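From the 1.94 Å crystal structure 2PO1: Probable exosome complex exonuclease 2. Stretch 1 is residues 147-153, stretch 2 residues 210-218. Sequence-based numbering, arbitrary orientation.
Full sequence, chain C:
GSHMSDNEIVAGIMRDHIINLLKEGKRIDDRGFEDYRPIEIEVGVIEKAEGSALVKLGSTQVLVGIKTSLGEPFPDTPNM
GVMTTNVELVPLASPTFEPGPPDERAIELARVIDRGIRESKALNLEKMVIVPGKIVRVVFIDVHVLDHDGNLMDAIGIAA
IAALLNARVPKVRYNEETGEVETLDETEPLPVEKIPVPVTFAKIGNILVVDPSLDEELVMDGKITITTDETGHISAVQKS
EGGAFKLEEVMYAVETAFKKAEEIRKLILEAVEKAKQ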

# COMPACT_ATOMS: atom_id res chain seq x y z
N ASP C 147 -21.64 13.60 -5.48
CA ASP C 147 -22.22 13.52 -6.83
C ASP C 147 -21.42 14.50 -7.62
O ASP C 147 -21.40 15.65 -7.27
CB ASP C 147 -23.67 14.00 -6.82
CG ASP C 147 -24.57 13.21 -7.76
OD1 ASP C 147 -25.78 13.47 -7.70
OD2 ASP C 147 -24.10 12.34 -8.53
N HIS C 148 -20.75 14.03 -8.65
CA HIS C 148 -19.85 14.85 -9.44
C HIS C 148 -20.61 15.25 -10.70
O HIS C 148 -20.85 14.43 -11.61
CB HIS C 148 -18.60 14.04 -9.75
CG HIS C 148 -17.70 14.69 -10.74
ND1 HIS C 148 -17.80 16.03 -11.06
CD2 HIS C 148 -16.69 14.19 -11.49
CE1 HIS C 148 -16.88 16.32 -11.96
NE2 HIS C 148 -16.19 15.23 -12.23
N ASP C 149 -21.05 16.51 -10.75
CA ASP C 149 -21.66 16.99 -11.96
C ASP C 149 -20.95 18.25 -12.36
O ASP C 149 -21.58 19.17 -12.86
CB ASP C 149 -23.13 17.31 -11.79
CG ASP C 149 -23.86 17.30 -13.14
OD1 ASP C 149 -24.88 18.01 -13.30
OD2 ASP C 149 -23.42 16.53 -14.04
N GLY C 150 -19.68 18.31 -12.03
CA GLY C 150 -18.83 19.38 -12.52
C GLY C 150 -18.53 20.37 -11.44
O GLY C 150 -19.32 20.58 -10.51
N ASN C 151 -17.41 21.08 -11.61
CA ASN C 151 -16.98 22.05 -10.63
C ASN C 151 -16.84 21.56 -9.19
O ASN C 151 -17.30 22.19 -8.28
CB ASN C 151 -17.76 23.39 -10.78
CG ASN C 151 -17.00 24.54 -10.20
OD1 ASN C 151 -15.81 24.39 -9.91
ND2 ASN C 151 -17.65 25.72 -10.06
N LEU C 152 -16.13 20.42 -8.98
CA LEU C 152 -15.84 19.99 -7.66
C LEU C 152 -15.04 21.04 -6.90
O LEU C 152 -15.24 21.24 -5.73
CB LEU C 152 -15.04 18.67 -7.73
CG LEU C 152 -15.75 17.49 -8.39
CD1 LEU C 152 -14.85 16.26 -8.39
CD2 LEU C 152 -17.09 17.27 -7.65
N MET C 153 -14.08 21.70 -7.55
CA MET C 153 -13.24 22.60 -6.84
C MET C 153 -14.03 23.64 -6.08
O MET C 153 -13.85 23.83 -4.87
CB MET C 153 -12.28 23.25 -7.83
CG MET C 153 -11.39 24.21 -7.13
SD MET C 153 -10.03 23.34 -6.42
CE MET C 153 -9.12 22.85 -7.90
N VAL C 210 -17.95 30.42 -16.13
CA VAL C 210 -17.77 30.10 -14.73
C VAL C 210 -18.66 28.91 -14.35
O VAL C 210 -19.72 28.67 -14.97
CB VAL C 210 -18.06 31.30 -13.82
CG1 VAL C 210 -19.50 31.53 -13.79
CG2 VAL C 210 -17.61 30.98 -12.39
N ASP C 211 -18.21 28.17 -13.35
CA ASP C 211 -18.94 27.03 -12.81
C ASP C 211 -19.35 26.06 -13.92
O ASP C 211 -20.54 25.89 -14.16
CB ASP C 211 -20.16 27.48 -12.04
CG ASP C 211 -20.92 26.34 -11.42
OD1 ASP C 211 -22.16 26.49 -11.33
OD2 ASP C 211 -20.31 25.33 -11.01
N PRO C 212 -18.35 25.35 -14.51
CA PRO C 212 -18.57 24.47 -15.65
C PRO C 212 -19.28 23.24 -15.11
O PRO C 212 -18.91 22.77 -14.05
CB PRO C 212 -17.13 24.10 -16.10
CG PRO C 212 -16.29 24.24 -14.91
CD PRO C 212 -16.94 25.35 -14.07
N SER C 213 -20.33 22.79 -15.75
CA SER C 213 -20.97 21.52 -15.41
C SER C 213 -20.06 20.43 -15.98
O SER C 213 -19.12 20.72 -16.71
CB SER C 213 -22.29 21.40 -16.12
OG SER C 213 -22.08 21.46 -17.53
N LEU C 214 -20.39 19.18 -15.70
CA LEU C 214 -19.59 18.05 -16.17
C LEU C 214 -19.55 18.07 -17.68
O LEU C 214 -18.48 17.91 -18.28
CB LEU C 214 -20.25 16.77 -15.73
CG LEU C 214 -19.47 15.58 -15.23
CD1 LEU C 214 -20.40 14.39 -15.47
CD2 LEU C 214 -18.09 15.48 -15.85
N ASP C 215 -20.70 18.32 -18.31
CA ASP C 215 -20.77 18.34 -19.77
C ASP C 215 -19.82 19.42 -20.31
O ASP C 215 -19.18 19.21 -21.31
CB ASP C 215 -22.18 18.63 -20.23
CG ASP C 215 -23.09 17.42 -20.11
OD1 ASP C 215 -22.56 16.27 -20.19
OD2 ASP C 215 -24.30 17.63 -19.92
N GLU C 216 -19.71 20.55 -19.60
CA GLU C 216 -18.74 21.57 -20.02
C GLU C 216 -17.31 21.13 -19.72
O GLU C 216 -16.40 21.35 -20.52
CB GLU C 216 -19.06 22.90 -19.41
CG GLU C 216 -20.21 23.59 -20.13
CD GLU C 216 -20.89 24.65 -19.32
OE1 GLU C 216 -21.66 25.39 -19.93
OE2 GLU C 216 -20.67 24.78 -18.11
N GLU C 217 -17.10 20.51 -18.56
CA GLU C 217 -15.76 19.99 -18.25
C GLU C 217 -15.34 18.95 -19.24
O GLU C 217 -14.17 18.86 -19.60
CB GLU C 217 -15.69 19.43 -16.87
CG GLU C 217 -15.81 20.47 -15.79
CD GLU C 217 -15.91 19.85 -14.42
OE1 GLU C 217 -16.22 18.66 -14.31
OE2 GLU C 217 -15.67 20.57 -13.45
N LEU C 218 -16.29 18.18 -19.73
CA LEU C 218 -15.97 17.19 -20.76
C LEU C 218 -15.41 17.79 -22.03
O LEU C 218 -14.59 17.17 -22.68
CB LEU C 218 -17.14 16.24 -21.04
CG LEU C 218 -17.45 15.32 -19.85
CD1 LEU C 218 -18.76 14.58 -20.08
CD2 LEU C 218 -16.31 14.31 -19.54
O HOH W 1 -14.70 16.70 -14.83
O HOH W 2 -14.76 19.34 -11.33

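The shortest direct polar contact between the two stretches runs from the backbone of N151 to a carboxylate: N151 N donates to E217 OE2 at 2.6 Å, with an N-H...O angle of 163°. E217 is placed for this by its CA-to-CB bond, which points toward the other stretch, and by an m, t side chain (chi1 -69°, chi2 173°) that extends the carboxylate to the loop. The same oxygen accepts a hydrogen bond from water 2 (E217 OE2 to water O, 2.6 Å), and that water in turn accepts from L152 N (L152 N to water O, 2.9 Å), so one carboxylate serves two successive amides at the start of a helix, one directly and one through water. The other oxygen, E217 OE1, accepts from water 1 (E217 OE1 to water O, 2.5 Å) and lies 3.4 Å from H148 CE1, at the edge of the imidazole.

A second strong bond joins side chains: N151 ND2 donates to D211 OD2 at 2.9 Å and 160°. Both residues are t at chi1, and both are buried; N151 also occupies the N-cap position, where its side chain caps a backbone N just past the stretch; that role needs the acceptor OD1, whereas the donor ND2 reaches D211 OD2.

Where the backbones come closest, G150 CA and L214 CA are 4.0 Å apart. Here L214 N donates to D149 O at 3.1 Å, a weak bond at 131°, and S213 CA approaches that oxygen at 3.5 Å. Glycine suits this crossing: an ideal CB on G150 would point toward the other stretch and fall 2.4 Å from both S213 C and L214 N. Its phi/psi of 106/156 would independently disfavour a side chain.

Van der Waals packing completes the contact, which buries 361 Å², both sides summed. L214 sets CG over one face of the H148 ring, and L214 CB lies against the carboxylate oxygen D149 OD2 at 3.6 Å. Further along, P212 CD rests 3.9 Å from N151 CB.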